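Local coordinates for acetolactate synthase isozyme 1 large subunit (Escherichia coli, PDB 6LPI), which is the large subunit of a thiamine diphosphate-dependent enzyme of the acetohydroxy-acid synthase family and binds thiamine diphosphate, magnesium and flavin-adenine dinucleotide, at residues 262-271 and 548-559; 419-427 and 446-457. All blocks are in the same frame, centred on the assembly; numbering follows the deposited sequence.

Interaction 1. Residues 262-271 and 548-559; sequences GMHGVRSTNY and PMVPPGAANTEM. With FAD (flavin-adenine dinucleotide), chain I.
Met559 lays its methyl group over one face of the Tyr271 ring: CE of Met559 stands 4.0 Å from the centroid of the Tyr271 ring and 29° off its normal, a CH-pi contact. A bend at chi3 turns CE to this ring, while SD of Met559 takes a weak but nearly straight hydrogen bond from ND2 of Asn270 (3.5 Å, 173°). Thr557 adds its CG2 at the edge of the same ring. The Asn270 amide lies stacked on that of Asn556, the planes 21° apart, and also bonds back to the turn that precedes its helix, with Gly262 N donating to Asn270 OD1 at 3.1 Å and Asn270 ND2 to Gly262 O at 3.0 Å. Gly262 O is thus gripped twice, since Gly265 N reaches it from the opposite face of its plane. Across the segments, Val550 N donates to Met263 O at 2.8 Å, in the carbonyl plane, and Pro548 O meets the edge of the His264 ring at CD2 (3.2 Å). Gly262 to Gly265 form a type I turn, from which His264 N gives FAD O4 a nearly straight bond (2.9 Å). The C-terminal tail thereby backs a flavin-binding turn of the central, Rossmann-like domain.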
loop_
_atom_site.group_PDB
_atom_site.type_symbol
_atom_site.label_atom_id
_atom_site.label_comp_id
_atom_site.label_asym_id
_atom_site.label_seq_id
_atom_site.Cartn_x
_atom_site.Cartn_y
_atom_site.Cartn_z
ATOM N N GLY B 262 -18.036 1.167 2.320
ATOM C CA GLY B 262 -17.530 -0.073 2.875
ATOM C C GLY B 262 -17.759 -0.341 4.347
ATOM O O GLY B 262 -18.729 0.120 4.932
ATOM N N MET B 263 -16.815 -1.065 4.954
ATOM C CA MET B 263 -17.035 -1.694 6.254
ATOM C C MET B 263 -17.436 -0.675 7.291
ATOM O O MET B 263 -18.336 -0.915 8.101
ATOM C CB MET B 263 -15.761 -2.418 6.697
ATOM C CG MET B 263 -15.579 -2.581 8.199
ATOM S SD MET B 263 -14.692 -4.109 8.672
ATOM C CE MET B 263 -13.037 -3.824 8.142
ATOM N N HIS B 264 -16.732 0.448 7.319
ATOM C CA HIS B 264 -17.036 1.572 8.187
ATOM C C HIS B 264 -17.349 2.824 7.377
ATOM O O HIS B 264 -17.191 3.945 7.876
ATOM C CB HIS B 264 -15.855 1.812 9.125
ATOM C CG HIS B 264 -15.689 0.763 10.176
ATOM N ND1 HIS B 264 -14.610 -0.092 10.200
ATOM C CD2 HIS B 264 -16.425 0.472 11.274
ATOM C CE1 HIS B 264 -14.706 -0.893 11.246
ATOM N NE2 HIS B 264 -15.796 -0.568 11.918
ATOM N N GLY B 265 -17.781 2.667 6.131
ATOM C CA GLY B 265 -18.087 3.831 5.340
ATOM C C GLY B 265 -19.372 4.491 5.826
ATOM O O GLY B 265 -19.942 4.160 6.867
ATOM N N VAL B 266 -19.839 5.436 5.041
ATOM C CA VAL B 266 -21.022 6.191 5.417
ATOM C C VAL B 266 -22.263 5.470 4.901
ATOM O O VAL B 266 -22.366 5.127 3.718
ATOM C CB VAL B 266 -20.927 7.645 4.918
ATOM C CG1 VAL B 266 -20.472 7.691 3.466
ATOM C CG2 VAL B 266 -22.251 8.369 5.122
ATOM N N ARG B 267 -23.227 5.293 5.798
ATOM C CA ARG B 267 -24.373 4.431 5.548
ATOM C C ARG B 267 -25.104 4.837 4.275
ATOM O O ARG B 267 -25.362 3.993 3.404
ATOM C CB ARG B 267 -25.288 4.487 6.773
ATOM C CG ARG B 267 -26.664 3.912 6.627
ATOM C CD ARG B 267 -27.454 4.184 7.908
ATOM N NE ARG B 267 -26.871 3.543 9.092
ATOM C CZ ARG B 267 -27.004 2.252 9.393
ATOM N NH1 ARG B 267 -27.705 1.450 8.597
ATOM N NH2 ARG B 267 -26.443 1.759 10.490
ATOM N N SER B 268 -25.400 6.136 4.129
ATOM C CA SER B 268 -26.143 6.595 2.962
ATOM C C SER B 268 -25.504 6.105 1.676
ATOM O O SER B 268 -26.193 5.573 0.809
ATOM C CB SER B 268 -26.264 8.123 2.998
ATOM O OG SER B 268 -25.112 8.753 2.445
ATOM N N THR B 269 -24.189 6.170 1.580
ATOM C CA THR B 269 -23.562 5.816 0.317
ATOM C C THR B 269 -23.427 4.311 0.159
ATOM O O THR B 269 -23.407 3.798 -0.974
ATOM C CB THR B 269 -22.206 6.505 0.201
ATOM O OG1 THR B 269 -21.264 5.775 0.978
ATOM C CG2 THR B 269 -22.327 7.888 0.763
ATOM N N ASN B 270 -23.317 3.585 1.262
ATOM C CA ASN B 270 -23.417 2.141 1.147
ATOM C C ASN B 270 -24.770 1.737 0.570
ATOM O O ASN B 270 -24.834 0.853 -0.284
ATOM C CB ASN B 270 -23.179 1.478 2.499
ATOM C CG ASN B 270 -21.779 0.943 2.627
ATOM O OD1 ASN B 270 -21.021 0.928 1.661
ATOM N ND2 ASN B 270 -21.437 0.464 3.808
ATOM N N TYR B 271 -25.856 2.412 0.965
ATOM C CA TYR B 271 -27.147 2.119 0.340
ATOM C C TYR B 271 -27.203 2.653 -1.086
ATOM O O TYR B 271 -27.805 2.028 -1.968
ATOM C CB TYR B 271 -28.302 2.717 1.154
ATOM C CG TYR B 271 -28.596 2.005 2.460
ATOM C CD1 TYR B 271 -28.384 0.644 2.596
ATOM C CD2 TYR B 271 -29.032 2.713 3.581
ATOM C CE1 TYR B 271 -28.614 -0.003 3.805
ATOM C CE2 TYR B 271 -29.275 2.067 4.804
ATOM C CZ TYR B 271 -29.064 0.706 4.898
ATOM O OH TYR B 271 -29.290 0.037 6.076
ATOM N N PRO B 548 -21.095 3.544 11.090
ATOM C CA PRO B 548 -21.593 2.164 11.109
ATOM C C PRO B 548 -20.494 1.128 10.875
ATOM O O PRO B 548 -19.399 1.460 10.423
ATOM C CB PRO B 548 -22.631 2.151 9.988
ATOM C CG PRO B 548 -22.218 3.240 9.056
ATOM C CD PRO B 548 -21.459 4.266 9.859
ATOM N N MET B 549 -20.789 -0.117 11.249
ATOM C CA MET B 549 -19.912 -1.254 11.015
ATOM C C MET B 549 -20.629 -2.316 10.181
ATOM O O MET B 549 -21.815 -2.596 10.394
ATOM C CB MET B 549 -19.444 -1.853 12.342
ATOM C CG MET B 549 -18.550 -3.060 12.164
ATOM S SD MET B 549 -18.193 -3.906 13.707
ATOM C CE MET B 549 -16.397 -3.910 13.726
ATOM N N VAL B 550 -19.919 -2.896 9.219
ATOM C CA VAL B 550 -20.399 -4.068 8.483
ATOM C C VAL B 550 -19.787 -5.300 9.117
ATOM O O VAL B 550 -18.549 -5.452 9.106
ATOM C CB VAL B 550 -20.060 -3.997 6.984
ATOM C CG1 VAL B 550 -20.666 -5.183 6.265
ATOM C CG2 VAL B 550 -20.560 -2.697 6.366
ATOM N N PRO B 551 -20.581 -6.201 9.696
ATOM C CA PRO B 551 -20.038 -7.391 10.343
ATOM C C PRO B 551 -19.256 -8.217 9.343
ATOM O O PRO B 551 -19.646 -8.310 8.169
ATOM C CB PRO B 551 -21.290 -8.139 10.821
ATOM C CG PRO B 551 -22.330 -7.090 10.915
ATOM C CD PRO B 551 -22.041 -6.123 9.819
ATOM N N PRO B 552 -18.140 -8.809 9.761
ATOM C CA PRO B 552 -17.306 -9.558 8.811
ATOM C C PRO B 552 -18.125 -10.656 8.143
ATOM O O PRO B 552 -18.907 -11.356 8.795
ATOM C CB PRO B 552 -16.180 -10.124 9.687
ATOM C CG PRO B 552 -16.188 -9.292 10.943
ATOM C CD PRO B 552 -17.617 -8.860 11.140
ATOM N N GLY B 553 -18.024 -10.725 6.814
ATOM C CA GLY B 553 -18.760 -11.702 6.053
ATOM C C GLY B 553 -20.147 -11.281 5.633
ATOM O O GLY B 553 -20.873 -12.092 5.040
ATOM N N ALA B 554 -20.543 -10.051 5.914
ATOM C CA ALA B 554 -21.880 -9.574 5.599
ATOM C C ALA B 554 -21.878 -8.717 4.340
ATOM O O ALA B 554 -20.833 -8.297 3.841
ATOM C CB ALA B 554 -22.459 -8.765 6.763
ATOM N N ALA B 555 -23.082 -8.502 3.815
ATOM C CA ALA B 555 -23.323 -7.544 2.750
ATOM C C ALA B 555 -23.107 -6.121 3.261
ATOM O O ALA B 555 -23.157 -5.854 4.463
ATOM C CB ALA B 555 -24.750 -7.690 2.226
ATOM N N ASN B 556 -22.836 -5.195 2.334
ATOM C CA ASN B 556 -22.675 -3.809 2.760
ATOM C C ASN B 556 -23.989 -3.181 3.215
ATOM O O ASN B 556 -23.961 -2.100 3.814
ATOM C CB ASN B 556 -22.129 -2.923 1.633
ATOM C CG ASN B 556 -20.618 -2.888 1.574
ATOM O OD1 ASN B 556 -19.930 -3.154 2.555
ATOM N ND2 ASN B 556 -20.094 -2.465 0.430
ATOM N N THR B 557 -25.135 -3.823 2.939
ATOM C CA THR B 557 -26.449 -3.363 3.374
ATOM C C THR B 557 -26.824 -3.854 4.758
ATOM O O THR B 557 -27.951 -3.618 5.202
ATOM C CB THR B 557 -27.526 -3.798 2.381
ATOM O OG1 THR B 557 -27.282 -5.138 1.945
ATOM C CG2 THR B 557 -27.535 -2.861 1.188
ATOM N N GLU B 558 -25.914 -4.512 5.458
ATOM C CA GLU B 558 -26.190 -5.102 6.759
ATOM C C GLU B 558 -25.250 -4.430 7.752
ATOM O O GLU B 558 -24.276 -5.032 8.191
ATOM C CB GLU B 558 -25.965 -6.640 6.746
ATOM C CG GLU B 558 -26.548 -7.427 5.555
ATOM C CD GLU B 558 -28.084 -7.451 5.542
ATOM O OE1 GLU B 558 -28.677 -7.906 6.550
ATOM O OE2 GLU B 558 -28.715 -7.043 4.532
ATOM N N MET B 559 -25.577 -3.204 8.145
ATOM C CA MET B 559 -24.686 -2.393 8.957
ATOM C C MET B 559 -25.224 -2.177 10.364
ATOM O O MET B 559 -26.436 -2.149 10.591
ATOM C CB MET B 559 -24.461 -1.045 8.297
ATOM C CG MET B 559 -23.874 -1.142 6.946
ATOM S SD MET B 559 -23.941 0.523 6.308
ATOM C CE MET B 559 -25.710 0.685 6.092
HETATM P PA FAD I . -5.234 -0.324 -3.251
HETATM O O1A FAD I . -4.925 0.972 -2.609
HETATM O O2A FAD I . -4.343 -1.489 -2.909
HETATM O O5B FAD I . -5.190 0.069 -4.780
HETATM C C5B FAD I . -4.221 -0.504 -5.680
HETATM C C4B FAD I . -4.937 -0.826 -6.964
HETATM O O4B FAD I . -4.778 0.260 -7.916
HETATM C C3B FAD I . -4.430 -2.075 -7.677
HETATM O O3B FAD I . -5.545 -2.742 -8.271
HETATM C C2B FAD I . -3.427 -1.481 -8.672
HETATM O O2B FAD I . -3.129 -2.315 -9.783
HETATM C C1B FAD I . -4.214 -0.253 -9.108
HETATM N N9A FAD I . -3.432 0.794 -9.745
HETATM C C8A FAD I . -2.308 1.412 -9.266
HETATM N N7A FAD I . -1.830 2.343 -10.060
HETATM C C5A FAD I . -2.704 2.337 -11.137
HETATM C C6A FAD I . -2.751 3.085 -12.331
HETATM N N6A FAD I . -1.863 4.029 -12.653
HETATM N N1A FAD I . -3.749 2.817 -13.201
HETATM C C2A FAD I . -4.637 1.869 -12.891
HETATM N N3A FAD I . -4.699 1.107 -11.798
HETATM C C4A FAD I . -3.695 1.386 -10.956
HETATM N N1 FAD I . -11.322 0.197 2.935
HETATM C C2 FAD I . -12.516 0.638 2.450
HETATM O O2 FAD I . -12.662 0.892 1.261
HETATM N N3 FAD I . -13.588 0.820 3.306
HETATM C C4 FAD I . -13.584 0.593 4.666
HETATM O O4 FAD I . -14.601 0.795 5.326
HETATM C C4X FAD I . -12.309 0.111 5.174
HETATM N N5 FAD I . -12.203 -0.134 6.463
HETATM C C5X FAD I . -10.975 -0.575 6.941
HETATM C C6 FAD I . -10.834 -0.833 8.307
HETATM C C7 FAD I . -9.615 -1.264 8.831
HETATM C C7M FAD I . -9.498 -1.549 10.303
HETATM C C8 FAD I . -8.517 -1.449 7.975
HETATM C C8M FAD I . -7.191 -1.933 8.511
HETATM C C9 FAD I . -8.656 -1.195 6.612
HETATM C C9A FAD I . -9.873 -0.771 6.091
HETATM N N10 FAD I . -10.039 -0.502 4.715
HETATM C C10 FAD I . -11.238 -0.058 4.224
HETATM C "C1'" FAD I . -8.931 -0.675 3.776
HETATM C "C2'" FAD I . -8.992 -2.001 3.034
HETATM O "O2'" FAD I . -8.414 -3.037 3.828
HETATM C "C3'" FAD I . -8.198 -1.888 1.732
HETATM O "O3'" FAD I . -6.862 -1.489 2.021
HETATM C "C4'" FAD I . -8.784 -0.910 0.720
HETATM O "O4'" FAD I . -10.203 -0.990 0.774
HETATM C "C5'" FAD I . -8.314 -1.193 -0.687
HETATM O "O5'" FAD I . -8.514 -0.020 -1.495
HETATM P P FAD I . -8.055 0.005 -2.980
HETATM O O1P FAD I . -9.041 -0.815 -3.812
HETATM O O2P FAD I . -7.823 1.290 -3.344
HETATM O O3P FAD I . -6.714 -0.775 -2.903
#

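Interaction 2. Residues 419-427 and 446-457; sequences MGFGLPAAI and SLMMNIQEMATA. With TPP (thiamine diphosphate), chain J.
Asn450 ND2 is held by two acceptors, donating to Gly420 O at 2.9 Å and also to Gln61 OE1. The bond to Gly420 is nearly straight at hydrogen and lies in the amide plane of Asn450, yet the donor stands 45° above the carbonyl plane of Gly420. Nearby, Ser446 gives two hydrogen bonds to O1A of thiamine diphosphate, from its N at 2.6 Å and from its OG at 2.9 Å. The Ser446 hydroxyl reaches the phosphate because OG sits beside its own backbone N (chi1 -52°), and both groups converge on one oxygen. Met419 borders the same residue: its CE comes 3.4 Å from Ser446 OG, its CG lies near N3' of thiamine diphosphate, and its CB packs against SD of Met449, whose CE touches CM2 of thiamine diphosphate. Farther along, contacts become apolar. Leu423 CD2 touches both Leu447 CD1 and Met454 CG, 3.9 Å from each, while Ile427 CD1 lies 4.1 Å from Ala457 CB, and the Ile427 side chain crosses that of Glu453 at about a right angle. Helices 422-427 and 453-457 run nearly parallel, 23° apart, with axes 9.7 Å from each other at closest approach. Strands 438-443 and 464-470 of the parallel sheet lie against this pair through Ala426, Leu423 and Met454, while helix 60-74 packs on Phe421, Pro424 and Ile427.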
loop_
_atom_site.group_PDB
_atom_site.type_symbol
_atom_site.label_atom_id
_atom_site.label_comp_id
_atom_site.label_asym_id
_atom_site.label_seq_id
_atom_site.Cartn_x
_atom_site.Cartn_y
_atom_site.Cartn_z
ATOM N N MET B 419 -0.582 -2.146 12.853
ATOM C CA MET B 419 -0.375 -1.272 13.996
ATOM C C MET B 419 1.078 -0.856 14.032
ATOM O O MET B 419 1.975 -1.639 13.687
ATOM C CB MET B 419 -0.774 -1.928 15.320
ATOM C CG MET B 419 -2.260 -2.329 15.367
ATOM S SD MET B 419 -2.713 -3.204 16.881
ATOM C CE MET B 419 -1.882 -2.098 18.047
ATOM N N GLY B 420 1.300 0.414 14.370
ATOM C CA GLY B 420 2.641 0.947 14.437
ATOM C C GLY B 420 3.085 1.678 13.194
ATOM O O GLY B 420 4.191 2.226 13.180
ATOM N N PHE B 421 2.254 1.705 12.154
ATOM C CA PHE B 421 2.609 2.388 10.912
ATOM C C PHE B 421 2.730 3.909 11.106
ATOM O O PHE B 421 3.669 4.548 10.593
ATOM C CB PHE B 421 1.561 2.040 9.855
ATOM C CG PHE B 421 1.551 2.960 8.668
ATOM C CD1 PHE B 421 2.302 2.661 7.538
ATOM C CD2 PHE B 421 0.805 4.121 8.678
ATOM C CE1 PHE B 421 2.299 3.505 6.445
ATOM C CE2 PHE B 421 0.788 4.960 7.587
ATOM C CZ PHE B 421 1.528 4.654 6.466
ATOM N N GLY B 422 1.808 4.493 11.868
ATOM C CA GLY B 422 1.637 5.928 11.981
ATOM C C GLY B 422 2.847 6.761 12.357
ATOM O O GLY B 422 3.214 7.683 11.627
ATOM N N LEU B 423 3.491 6.487 13.483
ATOM C CA LEU B 423 4.542 7.416 13.890
ATOM C C LEU B 423 5.734 7.371 12.932
ATOM O O LEU B 423 6.177 8.447 12.480
ATOM C CB LEU B 423 4.918 7.163 15.354
ATOM C CG LEU B 423 6.246 7.626 15.942
ATOM C CD1 LEU B 423 6.393 9.134 15.831
ATOM C CD2 LEU B 423 6.318 7.183 17.397
ATOM N N PRO B 424 6.285 6.203 12.558
ATOM C CA PRO B 424 7.403 6.234 11.598
ATOM C C PRO B 424 7.006 6.742 10.226
ATOM O O PRO B 424 7.812 7.426 9.574
ATOM C CB PRO B 424 7.899 4.785 11.575
ATOM C CG PRO B 424 6.821 3.994 12.161
ATOM C CD PRO B 424 6.107 4.860 13.123
ATOM N N ALA B 425 5.787 6.437 9.765
ATOM C CA ALA B 425 5.322 7.030 8.512
ATOM C C ALA B 425 5.309 8.552 8.595
ATOM O O ALA B 425 5.748 9.238 7.664
ATOM C CB ALA B 425 3.938 6.498 8.166
ATOM N N ALA B 426 4.829 9.101 9.709
ATOM C CA ALA B 426 4.836 10.548 9.868
ATOM C C ALA B 426 6.258 11.089 9.880
ATOM O O ALA B 426 6.536 12.155 9.315
ATOM C CB ALA B 426 4.096 10.939 11.150
ATOM N N ILE B 427 7.181 10.356 10.500
ATOM C CA ILE B 427 8.574 10.787 10.508
ATOM C C ILE B 427 9.096 10.892 9.075
ATOM O O ILE B 427 9.722 11.893 8.686
ATOM C CB ILE B 427 9.408 9.821 11.367
ATOM C CG1 ILE B 427 9.053 10.034 12.833
ATOM C CG2 ILE B 427 10.893 10.032 11.143
ATOM C CD1 ILE B 427 9.495 8.930 13.732
ATOM N N SER B 446 -1.447 0.955 19.267
ATOM C CA SER B 446 -0.546 1.051 18.117
ATOM C C SER B 446 0.709 1.864 18.417
ATOM O O SER B 446 1.799 1.494 17.972
ATOM C CB SER B 446 -1.247 1.625 16.892
ATOM O OG SER B 446 -2.429 0.950 16.587
ATOM N N LEU B 447 0.585 2.981 19.140
ATOM C CA LEU B 447 1.751 3.833 19.352
ATOM C C LEU B 447 2.899 3.100 20.050
ATOM O O LEU B 447 4.076 3.404 19.798
ATOM C CB LEU B 447 1.345 5.065 20.150
ATOM C CG LEU B 447 2.467 6.070 20.423
ATOM C CD1 LEU B 447 2.879 6.878 19.172
ATOM C CD2 LEU B 447 2.073 6.968 21.563
ATOM N N MET B 448 2.591 2.122 20.899
ATOM C CA MET B 448 3.674 1.407 21.559
ATOM C C MET B 448 4.453 0.483 20.641
ATOM O O MET B 448 5.551 0.056 21.011
ATOM C CB MET B 448 3.176 0.696 22.804
ATOM C CG MET B 448 3.400 1.649 23.988
ATOM S SD MET B 448 2.833 0.942 25.497
ATOM C CE MET B 448 1.253 0.332 24.883
ATOM N N MET B 449 3.916 0.148 19.474
ATOM C CA MET B 449 4.598 -0.816 18.623
ATOM C C MET B 449 5.882 -0.237 18.055
ATOM O O MET B 449 6.902 -0.931 17.981
ATOM C CB MET B 449 3.681 -1.270 17.498
ATOM C CG MET B 449 2.435 -1.926 17.994
ATOM S SD MET B 449 2.015 -3.088 16.732
ATOM C CE MET B 449 2.085 -4.602 17.625
ATOM N N ASN B 450 5.866 1.034 17.681
ATOM C CA ASN B 450 7.063 1.730 17.233
ATOM C C ASN B 450 7.323 2.975 18.077
ATOM O O ASN B 450 7.671 4.036 17.560
ATOM C CB ASN B 450 6.976 2.059 15.743
ATOM C CG ASN B 450 7.312 0.860 14.874
ATOM O OD1 ASN B 450 8.245 0.113 15.168
ATOM N ND2 ASN B 450 6.576 0.685 13.793
ATOM N N ILE B 451 7.110 2.845 19.394
ATOM C CA ILE B 451 7.301 3.941 20.345
ATOM C C ILE B 451 8.738 4.442 20.304
ATOM O O ILE B 451 9.004 5.632 20.532
ATOM C CB ILE B 451 6.912 3.476 21.766
ATOM C CG1 ILE B 451 6.737 4.664 22.698
ATOM C CG2 ILE B 451 7.970 2.550 22.355
ATOM C CD1 ILE B 451 5.695 5.638 22.224
ATOM N N GLN B 452 9.685 3.553 20.006
ATOM C CA GLN B 452 11.088 3.937 20.031
ATOM C C GLN B 452 11.380 5.001 18.985
ATOM O O GLN B 452 12.311 5.801 19.146
ATOM C CB GLN B 452 11.966 2.696 19.843
ATOM C CG GLN B 452 11.978 2.127 18.435
ATOM C CD GLN B 452 10.725 1.363 18.094
ATOM O OE1 GLN B 452 10.135 0.677 18.941
ATOM N NE2 GLN B 452 10.270 1.521 16.852
ATOM N N GLU B 453 10.583 5.054 17.922
ATOM C CA GLU B 453 10.870 6.053 16.912
ATOM C C GLU B 453 10.569 7.453 17.402
ATOM O O GLU B 453 10.953 8.418 16.727
ATOM C CB GLU B 453 10.118 5.742 15.626
ATOM C CG GLU B 453 10.467 4.338 15.055
ATOM C CD GLU B 453 11.962 4.097 14.904
ATOM O OE1 GLU B 453 12.683 5.047 14.546
ATOM O OE2 GLU B 453 12.430 2.973 15.191
ATOM N N MET B 454 9.928 7.588 18.572
ATOM C CA MET B 454 9.846 8.900 19.204
ATOM C C MET B 454 11.213 9.549 19.280
ATOM O O MET B 454 11.362 10.732 18.950
ATOM C CB MET B 454 9.233 8.790 20.597
ATOM C CG MET B 454 7.742 9.008 20.595
ATOM S SD MET B 454 7.008 9.015 22.242
ATOM C CE MET B 454 5.268 9.049 21.822
ATOM N N ALA B 455 12.234 8.773 19.658
ATOM C CA ALA B 455 13.596 9.304 19.685
ATOM C C ALA B 455 13.980 9.851 18.319
ATOM O O ALA B 455 14.445 10.998 18.197
ATOM C CB ALA B 455 14.576 8.219 20.132
ATOM N N THR B 456 13.734 9.051 17.273
ATOM C CA THR B 456 13.996 9.473 15.904
ATOM C C THR B 456 13.324 10.799 15.588
ATOM O O THR B 456 13.913 11.660 14.923
ATOM C CB THR B 456 13.544 8.380 14.929
ATOM O OG1 THR B 456 14.157 7.134 15.292
ATOM C CG2 THR B 456 13.907 8.731 13.509
ATOM N N ALA B 457 12.112 11.008 16.106
ATOM C CA ALA B 457 11.414 12.258 15.817
ATOM C C ALA B 457 12.106 13.442 16.472
ATOM O O ALA B 457 12.285 14.495 15.845
ATOM C CB ALA B 457 9.960 12.170 16.275
HETATM N "N1'" TPP J . -1.361 -6.813 15.914
HETATM C "C2'" TPP J . -0.837 -5.984 14.939
HETATM C CM2 TPP J . 0.644 -5.788 14.796
HETATM N "N3'" TPP J . -1.660 -5.319 14.065
HETATM C "C4'" TPP J . -3.016 -5.484 14.125
HETATM N "N4'" TPP J . -3.751 -4.818 13.234
HETATM C "C5'" TPP J . -3.560 -6.318 15.105
HETATM C "C6'" TPP J . -2.719 -6.976 15.997
HETATM C "C7'" TPP J . -5.060 -6.492 15.230
HETATM N N3 TPP J . -5.623 -5.229 15.626
HETATM C C2 TPP J . -6.152 -4.333 14.726
HETATM S S1 TPP J . -6.705 -2.989 15.383
HETATM C C5 TPP J . -6.293 -3.496 16.860
HETATM C C4 TPP J . -5.696 -4.732 16.883
HETATM C CM4 TPP J . -5.244 -5.376 18.149
HETATM C C6 TPP J . -6.580 -2.592 18.036
HETATM C C7 TPP J . -6.020 -1.186 17.826
HETATM O O7 TPP J . -5.564 -0.708 19.073
HETATM P PA TPP J . -5.370 0.870 19.354
HETATM O O1A TPP J . -3.993 1.333 18.964
HETATM O O2A TPP J . -5.643 1.050 20.836
HETATM O O3A TPP J . -6.416 1.666 18.426
HETATM P PB TPP J . -7.945 2.012 18.879
HETATM O O1B TPP J . -8.378 3.316 18.206
HETATM O O2B TPP J . -8.920 0.920 18.513
HETATM O O3B TPP J . -8.008 2.107 20.389
#

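Overall arrangement
Both contacts are largely buried, yet they lie beside different ligands, FAD and thiamine diphosphate, and join different elements. Interaction 1 fastens the C-terminal tail, which has no regular secondary structure, to a turn and helix of the central domain beside the flavin; interaction 2 packs two helices within the C-terminal thiamine diphosphate-binding domain. The first combines backbone bonds, stacked amides and a methionine-tyrosine contact, whereas the second passes from phosphate binding at one end to aliphatic packing at the other. Their centres are 31 Å apart and their nearest atoms about 13 Å, so they do not touch. In sequence, both segments of interaction 2 fall between those of interaction 1.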